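Side-chain contacts in extracellular haem-binding protein (Streptomyces reticuli, PDB 3FPW), which binds haem outside the cell, can bind iron, probably degrades haem, and as an oligomer interacts with its cognate two-component sensor kinase: residues 78-83 with 180-185; 92-95 with 99-102; 121-126 with 155-160. One frame throughout, in Å; residues are numbered along the deposited sequence.

Contact 1. Residues 78-83 with 180-185; sequences VEAAEK and EQYARA
The phenol ring of Tyr-182 lies flat against the backbone of helix 67-83, with Ala-81 CA poised over its centre in a CH-pi contact, 3.7 Å from the centroid and 8° off the ring normal. Tyr-182 CG stands opposite its own carbonyl carbon (chi1 -55°), which carries the ring across to that helix. The Ala-81 methyl meets the CD2 half of the ring, Ala-81 CB to Tyr-182 CD2 being 3.7 Å, and its amide N lies over the same face as CA, nearest CD1. Beyond the ring the hydroxyl is hydrogen-bonded to Asp-84 OD2 and Arg-86 NH1, which follow Lys-83 in the chain and should fix how the ring is turned. A second tight point is methyl against methyl, Ala-80 CB to Ala-185 CB at 3.6 Å. Such small side chains let the axes approach to 8.4 Å while the helices run at 132° to each other, and no hydrogen bond crosses between the segments. Toward solvent the contact thins out: Ala-80 and Ala-185 are partly exposed, and the exposed Gln-181 and Lys-83 make no contact across the segments. Val-78 of helix 67-83 packs on Leu-67 of the second subunit. On the far side of helix 176-187, the buried carboxylate of Glu-180 ties that helix to Ser-131 OG of helix 130-135 and to Gly-154 N, just before strand 155-160.

Contact 2. Residues 92-95 with 99-102; sequences VVDR and TLVT
With CG anti to its carbonyl carbon (chi1 -58°), Leu-100 reaches Asp-94, whose CG stands opposite its backbone N (chi1 -163°). The two side chains cross obliquely at the end of the beta hairpin formed by strands 89-94 and 99-104, with Leu-100 CD1 3.9 Å from Asp-94 OD1 and Leu-100 CD2 4.0 Å from Asp-94 CB. The carboxylate has its polar partners elsewhere: OD1 takes His-64 ND1, and OD2 is held by Asn-96 N in the hairpin turn. A classic beta bulge shapes this antiparallel pairing. Leu-100, with psi of -38°, and Val-101 both face Val-92, and the register slips by one residue. Val-92 O consequently receives two amides, Leu-100 N at 2.8 Å and, weakly, Val-101 N at 3.3 Å; Val-92 N returns a bond of 2.8 Å to Val-101 O, making a hydrogen-bonded pair. Val-92 and Val-101 direct their side chains to the sheet face under helix 67-83, whereas Val-93 lies on the other face, against Ala-120 of helix 112-126. The outer edge of the hairpin is used in assembly: Val-101 and Thr-102 pair antiparallel with a strand of the second subunit, which continues the sheet into that neighbour. At the non-hydrogen-bonded pair, Val-93 CG2 packs 3.8 Å from Thr-99 OG1, whose hydrogen bond goes to Glu-117 OE2.

Contact 3. Residues 121-126 with 155-160; sequences FTAVSW and GTPVTA
A buried helix-on-sheet contact sets helix 112-126 on strand 155-160, an outermost strand of the chain's four-stranded antiparallel sheet, through Ala-123. The helix methyl comes down on the peptide joining Gly-155 to Thr-156: Ala-123 CB is 3.6 Å from Gly-155 C and also 3.6 Å from Thr-156 N. Gly-155 brings no side chain between the two backbones, whose axes approach to 6.5 Å at an angle of 45°. Further along the strand the Pro-157 ring lies beside the helix, its CB 3.8 Å from Ala-123 O and its CD 4.2 Å from Ala-123 CB. The side chain of Thr-156 departs in the other direction, to Ala-183 of helix 176-187, so the strand lies between two helices. Along the strand's outer edge, Val-158 and Thr-159 pair in parallel with a strand of the fourth subunit. On the side of the helix remote from the strand, Phe-121 packs on Pro-110 and Ser-125 on Gln-111 of the third subunit. There Phe-121 O is gripped twice by one residue, Ser-125 OG at 2.8 Å and Ser-125 N at 3.0 Å approaching from opposite faces of the carbonyl plane.

Overall arrangement
Contacts 2 and 3 reach the same sheet, with centres about 10 Å apart, and are joined directly: Arg-95 NH1 lies 2.9 Å from Val-124 O in a probable hydrogen bond, while Val-93 CG1 packs 4.0 Å from Phe-121 CA. Contact 1 is more remote, its centre about 17 Å from each of the others. It still meets contact 3 through packing, with Ala-183 O 3.9 Å from Thr-156 CG2, but does not touch contact 2. A bound iron(III) ion is about 8 Å from the side chain of Tyr-182 in contact 1; in contact 2, the side chain of Thr-99 is about 5 Å from a phosphate, probably from the crystallisation liquor.

Contact 1. Residues 78-83 with 180-185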
loop_
_atom_site.group_PDB
_atom_site.type_symbol
_atom_site.label_atom_id
_atom_site.label_comp_id
_atom_site.label_asym_id
_atom_site.label_seq_id
_atom_site.Cartn_x
_atom_site.Cartn_y
_atom_site.Cartn_z
ATOM N N VAL A 78 -18.922 2.435 -23.348
ATOM C CA VAL A 78 -20.021 1.952 -22.514
ATOM C C VAL A 78 -21.258 1.703 -23.370
ATOM O O VAL A 78 -21.919 0.671 -23.252
ATOM C CB VAL A 78 -20.366 2.933 -21.370
ATOM C CG1 VAL A 78 -21.673 2.505 -20.673
ATOM C CG2 VAL A 78 -19.230 2.993 -20.378
ATOM N N GLU A 79 -21.578 2.658 -24.235
ATOM C CA GLU A 79 -22.783 2.525 -25.063
ATOM C C GLU A 79 -22.726 1.302 -25.950
ATOM O O GLU A 79 -23.731 0.623 -26.123
ATOM C CB GLU A 79 -23.015 3.791 -25.879
ATOM C CG GLU A 79 -23.474 4.970 -25.005
ATOM C CD GLU A 79 -23.335 6.310 -25.712
ATOM O OE1 GLU A 79 -23.218 6.316 -26.960
ATOM O OE2 GLU A 79 -23.340 7.353 -25.016
ATOM N N ALA A 80 -21.549 1.011 -26.491
ATOM C CA ALA A 80 -21.394 -0.171 -27.330
ATOM C C ALA A 80 -21.614 -1.441 -26.516
ATOM O O ALA A 80 -22.286 -2.372 -26.954
ATOM C CB ALA A 80 -20.020 -0.191 -28.009
ATOM N N ALA A 81 -21.059 -1.499 -25.314
ATOM C CA ALA A 81 -21.336 -2.652 -24.457
ATOM C C ALA A 81 -22.824 -2.755 -24.087
ATOM O O ALA A 81 -23.404 -3.849 -24.101
ATOM C CB ALA A 81 -20.454 -2.598 -23.202
ATOM N N GLU A 82 -23.440 -1.625 -23.745
ATOM C CA GLU A 82 -24.831 -1.627 -23.322
ATOM C C GLU A 82 -25.751 -2.114 -24.427
ATOM O O GLU A 82 -26.745 -2.791 -24.150
ATOM C CB GLU A 82 -25.259 -0.234 -22.870
ATOM C CG GLU A 82 -24.760 0.140 -21.492
ATOM C CD GLU A 82 -25.120 1.564 -21.131
ATOM O OE1 GLU A 82 -24.950 1.938 -19.960
ATOM O OE2 GLU A 82 -25.560 2.310 -22.026
ATOM N N LYS A 83 -25.406 -1.771 -25.667
ATOM C CA LYS A 83 -26.192 -2.185 -26.857
ATOM C C LYS A 83 -26.258 -3.703 -26.931
ATOM O O LYS A 83 -27.273 -4.282 -27.378
ATOM C CB LYS A 83 -25.527 -1.647 -28.137
ATOM C CG LYS A 83 -26.412 -1.666 -29.396
ATOM C CD LYS A 83 -25.719 -0.988 -30.605
ATOM C CE LYS A 83 -25.061 0.355 -30.222
ATOM N NZ LYS A 83 -24.529 1.124 -31.405
ATOM N N GLU A 180 -12.192 -5.718 -25.759
ATOM C CA GLU A 180 -11.396 -4.920 -26.680
ATOM C C GLU A 180 -12.215 -4.408 -27.863
ATOM O O GLU A 180 -11.932 -3.336 -28.390
ATOM C CB GLU A 180 -10.133 -5.664 -27.123
ATOM C CG GLU A 180 -8.993 -4.714 -27.398
ATOM C CD GLU A 180 -7.686 -5.445 -27.602
ATOM O OE1 GLU A 180 -7.309 -5.676 -28.772
ATOM O OE2 GLU A 180 -7.054 -5.803 -26.592
ATOM N N GLN A 181 -13.230 -5.171 -28.276
ATOM C CA GLN A 181 -14.212 -4.669 -29.241
ATOM C C GLN A 181 -14.832 -3.368 -28.745
ATOM O O GLN A 181 -14.942 -2.396 -29.490
ATOM C CB GLN A 181 -15.310 -5.713 -29.464
ATOM C CG GLN A 181 -16.400 -5.346 -30.471
ATOM C CD GLN A 181 -17.367 -6.512 -30.719
ATOM O OE1 GLN A 181 -18.528 -6.466 -30.317
ATOM N NE2 GLN A 181 -16.876 -7.565 -31.357
ATOM N N TYR A 182 -15.247 -3.342 -27.486
ATOM C CA TYR A 182 -15.898 -2.133 -26.979
ATOM C C TYR A 182 -14.901 -0.985 -26.801
ATOM O O TYR A 182 -15.249 0.187 -27.010
ATOM C CB TYR A 182 -16.610 -2.421 -25.661
ATOM C CG TYR A 182 -17.602 -3.560 -25.778
ATOM C CD1 TYR A 182 -18.464 -3.639 -26.862
ATOM C CD2 TYR A 182 -17.698 -4.519 -24.795
ATOM C CE1 TYR A 182 -19.372 -4.667 -26.978
ATOM C CE2 TYR A 182 -18.597 -5.554 -24.893
ATOM C CZ TYR A 182 -19.440 -5.620 -25.992
ATOM O OH TYR A 182 -20.359 -6.647 -26.111
ATOM N N ALA A 183 -13.664 -1.310 -26.439
ATOM C CA ALA A 183 -12.609 -0.294 -26.363
ATOM C C ALA A 183 -12.403 0.347 -27.740
ATOM O O ALA A 183 -12.316 1.549 -27.857
ATOM C CB ALA A 183 -11.280 -0.894 -25.850
ATOM N N ARG A 184 -12.333 -0.479 -28.782
ATOM C CA ARG A 184 -12.187 0.034 -30.131
ATOM C C ARG A 184 -13.383 0.883 -30.544
ATOM O O ARG A 184 -13.223 1.847 -31.291
ATOM C CB ARG A 184 -12.004 -1.113 -31.133
ATOM C CG ARG A 184 -10.631 -1.800 -31.057
ATOM C CD ARG A 184 -10.414 -2.695 -32.278
ATOM N NE ARG A 184 -11.472 -3.688 -32.435
ATOM C CZ ARG A 184 -11.451 -4.891 -31.861
ATOM N NH1 ARG A 184 -10.430 -5.249 -31.103
ATOM N NH2 ARG A 184 -12.447 -5.750 -32.062
ATOM N N ALA A 185 -14.583 0.518 -30.096
ATOM C CA ALA A 185 -15.777 1.313 -30.380
ATOM C C ALA A 185 -15.694 2.694 -29.743
ATOM O O ALA A 185 -16.149 3.686 -30.313
ATOM C CB ALA A 185 -17.030 0.582 -29.893
#

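Contact 2. Residues 92-95 with 99-102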
loop_
_atom_site.group_PDB
_atom_site.type_symbol
_atom_site.label_atom_id
_atom_site.label_comp_id
_atom_site.label_asym_id
_atom_site.label_seq_id
_atom_site.Cartn_x
_atom_site.Cartn_y
_atom_site.Cartn_z
ATOM N N VAL A 92 -10.095 5.801 -19.344
ATOM C CA VAL A 92 -9.177 6.408 -20.310
ATOM C C VAL A 92 -7.976 6.927 -19.526
ATOM O O VAL A 92 -8.140 7.679 -18.562
ATOM C CB VAL A 92 -9.848 7.559 -21.099
ATOM C CG1 VAL A 92 -8.873 8.217 -22.074
ATOM C CG2 VAL A 92 -11.117 7.061 -21.829
ATOM N N VAL A 93 -6.784 6.483 -19.913
ATOM C CA VAL A 93 -5.552 6.816 -19.204
ATOM C C VAL A 93 -4.601 7.560 -20.160
ATOM O O VAL A 93 -4.370 7.155 -21.298
ATOM C CB VAL A 93 -4.874 5.527 -18.630
ATOM C CG1 VAL A 93 -3.502 5.847 -18.020
ATOM C CG2 VAL A 93 -5.785 4.844 -17.593
ATOM N N ASP A 94 -4.076 8.685 -19.703
ATOM C CA ASP A 94 -3.146 9.482 -20.497
ATOM C C ASP A 94 -1.798 8.762 -20.650
ATOM O O ASP A 94 -1.404 7.946 -19.809
ATOM C CB ASP A 94 -2.919 10.824 -19.754
ATOM C CG ASP A 94 -2.320 11.901 -20.651
ATOM O OD1 ASP A 94 -3.108 12.736 -21.166
ATOM O OD2 ASP A 94 -1.085 11.888 -20.871
ATOM N N ARG A 95 -1.069 9.125 -21.689
ATOM C CA ARG A 95 0.289 8.635 -21.890
ATOM C C ARG A 95 1.184 8.979 -20.695
ATOM O O ARG A 95 2.200 8.316 -20.436
ATOM C CB ARG A 95 0.839 9.228 -23.199
ATOM C CG ARG A 95 2.318 9.016 -23.422
ATOM C CD ARG A 95 2.739 7.569 -23.634
ATOM N NE ARG A 95 4.182 7.547 -23.940
ATOM C CZ ARG A 95 4.856 6.445 -24.242
ATOM N NH1 ARG A 95 4.220 5.284 -24.291
ATOM N NH2 ARG A 95 6.170 6.494 -24.501
ATOM N N THR A 99 -5.015 8.637 -14.908
ATOM C CA THR A 99 -6.380 8.326 -15.334
ATOM C C THR A 99 -7.118 9.625 -15.576
ATOM O O THR A 99 -7.105 10.511 -14.729
ATOM C CB THR A 99 -7.122 7.507 -14.278
ATOM O OG1 THR A 99 -6.419 6.269 -14.087
ATOM C CG2 THR A 99 -8.549 7.205 -14.709
ATOM N N LEU A 100 -7.745 9.741 -16.740
ATOM C CA LEU A 100 -8.512 10.931 -17.127
ATOM C C LEU A 100 -10.011 10.756 -16.925
ATOM O O LEU A 100 -10.698 11.690 -16.514
ATOM C CB LEU A 100 -8.290 11.241 -18.607
ATOM C CG LEU A 100 -6.853 11.474 -19.053
ATOM C CD1 LEU A 100 -6.898 11.919 -20.515
ATOM C CD2 LEU A 100 -6.164 12.520 -18.204
ATOM N N VAL A 101 -10.518 9.555 -17.209
ATOM C CA VAL A 101 -11.944 9.258 -17.080
ATOM C C VAL A 101 -12.112 7.819 -16.616
ATOM O O VAL A 101 -11.412 6.933 -17.106
ATOM C CB VAL A 101 -12.687 9.371 -18.452
ATOM C CG1 VAL A 101 -14.149 8.872 -18.330
ATOM C CG2 VAL A 101 -12.667 10.791 -18.954
ATOM N N THR A 102 -13.028 7.592 -15.687
ATOM C CA THR A 102 -13.519 6.232 -15.420
ATOM C C THR A 102 -15.016 6.247 -15.375
ATOM O O THR A 102 -15.637 7.220 -14.904
ATOM C CB THR A 102 -13.010 5.638 -14.086
ATOM O OG1 THR A 102 -13.437 6.458 -12.986
ATOM C CG2 THR A 102 -11.507 5.510 -14.102
#

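Contact 3. Residues 121-126 with 155-160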
loop_
_atom_site.group_PDB
_atom_site.type_symbol
_atom_site.label_atom_id
_atom_site.label_comp_id
_atom_site.label_asym_id
_atom_site.label_seq_id
_atom_site.Cartn_x
_atom_site.Cartn_y
_atom_site.Cartn_z
ATOM N N PHE A 121 -3.673 1.760 -19.115
ATOM C CA PHE A 121 -2.303 2.150 -18.818
ATOM C C PHE A 121 -1.335 1.299 -19.660
ATOM O O PHE A 121 -0.327 1.780 -20.170
ATOM C CB PHE A 121 -2.064 1.883 -17.314
ATOM C CG PHE A 121 -0.669 2.211 -16.837
ATOM C CD1 PHE A 121 0.311 1.219 -16.726
ATOM C CD2 PHE A 121 -0.338 3.514 -16.476
ATOM C CE1 PHE A 121 1.606 1.529 -16.280
ATOM C CE2 PHE A 121 0.946 3.813 -16.009
ATOM C CZ PHE A 121 1.908 2.827 -15.927
ATOM N N THR A 122 -1.641 0.013 -19.802
ATOM C CA THR A 122 -0.726 -0.900 -20.477
ATOM C C THR A 122 -0.688 -0.608 -21.967
ATOM O O THR A 122 0.392 -0.564 -22.593
ATOM C CB THR A 122 -1.126 -2.341 -20.198
ATOM O OG1 THR A 122 -1.088 -2.529 -18.778
ATOM C CG2 THR A 122 -0.163 -3.306 -20.861
ATOM N N ALA A 123 -1.870 -0.391 -22.541
ATOM C CA ALA A 123 -1.962 -0.058 -23.956
ATOM C C ALA A 123 -1.213 1.233 -24.315
ATOM O O ALA A 123 -0.524 1.297 -25.354
ATOM C CB ALA A 123 -3.419 0.059 -24.375
ATOM N N VAL A 124 -1.338 2.269 -23.485
ATOM C CA VAL A 124 -0.704 3.543 -23.799
ATOM C C VAL A 124 0.798 3.496 -23.541
ATOM O O VAL A 124 1.560 4.207 -24.176
ATOM C CB VAL A 124 -1.351 4.760 -23.084
ATOM C CG1 VAL A 124 -0.935 4.815 -21.641
ATOM C CG2 VAL A 124 -0.940 6.067 -23.807
ATOM N N SER A 125 1.220 2.631 -22.621
ATOM C CA SER A 125 2.641 2.469 -22.325
ATOM C C SER A 125 3.426 1.871 -23.485
ATOM O O SER A 125 4.568 2.279 -23.727
ATOM C CB SER A 125 2.845 1.608 -21.086
ATOM O OG SER A 125 2.450 2.308 -19.920
ATOM N N TRP A 126 2.830 0.904 -24.179
ATOM C CA TRP A 126 3.503 0.246 -25.309
ATOM C C TRP A 126 2.925 0.631 -26.665
ATOM O O TRP A 126 3.401 0.162 -27.705
ATOM C CB TRP A 126 3.535 -1.289 -25.129
ATOM C CG TRP A 126 4.603 -1.731 -24.169
ATOM C CD1 TRP A 126 5.919 -1.988 -24.461
ATOM C CD2 TRP A 126 4.456 -1.960 -22.764
ATOM N NE1 TRP A 126 6.595 -2.356 -23.326
ATOM C CE2 TRP A 126 5.723 -2.341 -22.267
ATOM C CE3 TRP A 126 3.383 -1.869 -21.874
ATOM C CZ2 TRP A 126 5.937 -2.658 -20.920
ATOM C CZ3 TRP A 126 3.603 -2.178 -20.524
ATOM C CH2 TRP A 126 4.872 -2.558 -20.068
ATOM N N GLY A 155 -7.527 -3.356 -23.771
ATOM C CA GLY A 155 -7.012 -1.967 -23.837
ATOM C C GLY A 155 -6.513 -1.654 -25.240
ATOM O O GLY A 155 -5.938 -2.509 -25.899
ATOM N N THR A 156 -6.751 -0.441 -25.709
ATOM C CA THR A 156 -6.306 -0.054 -27.057
ATOM C C THR A 156 -5.765 1.377 -27.039
ATOM O O THR A 156 -6.316 2.229 -26.359
ATOM C CB THR A 156 -7.443 -0.236 -28.109
ATOM O OG1 THR A 156 -6.870 -0.222 -29.423
ATOM C CG2 THR A 156 -8.487 0.835 -28.001
ATOM N N PRO A 157 -4.690 1.639 -27.801
ATOM C CA PRO A 157 -4.119 2.984 -27.762
ATOM C C PRO A 157 -4.768 3.969 -28.726
ATOM O O PRO A 157 -5.401 3.591 -29.724
ATOM C CB PRO A 157 -2.662 2.755 -28.177
ATOM C CG PRO A 157 -2.751 1.589 -29.126
ATOM C CD PRO A 157 -3.821 0.691 -28.526
ATOM N N VAL A 158 -4.577 5.239 -28.413
ATOM C CA VAL A 158 -5.017 6.322 -29.272
ATOM C C VAL A 158 -3.804 7.191 -29.472
ATOM O O VAL A 158 -3.053 7.460 -28.517
ATOM C CB VAL A 158 -6.144 7.138 -28.607
ATOM C CG1 VAL A 158 -6.422 8.407 -29.385
ATOM C CG2 VAL A 158 -7.435 6.279 -28.458
ATOM N N THR A 159 -3.578 7.621 -30.709
ATOM C CA THR A 159 -2.390 8.399 -30.991
ATOM C C THR A 159 -2.718 9.790 -31.480
ATOM O O THR A 159 -3.864 10.108 -31.782
ATOM C CB THR A 159 -1.510 7.744 -32.085
ATOM O OG1 THR A 159 -2.278 7.634 -33.290
ATOM C CG2 THR A 159 -1.023 6.356 -31.646
ATOM N N ALA A 160 -1.680 10.613 -31.532
ATOM C CA ALA A 160 -1.724 11.923 -32.169
ATOM C C ALA A 160 -0.328 12.159 -32.723
ATOM O O ALA A 160 0.654 11.986 -32.018
ATOM C CB ALA A 160 -2.109 13.005 -31.147
#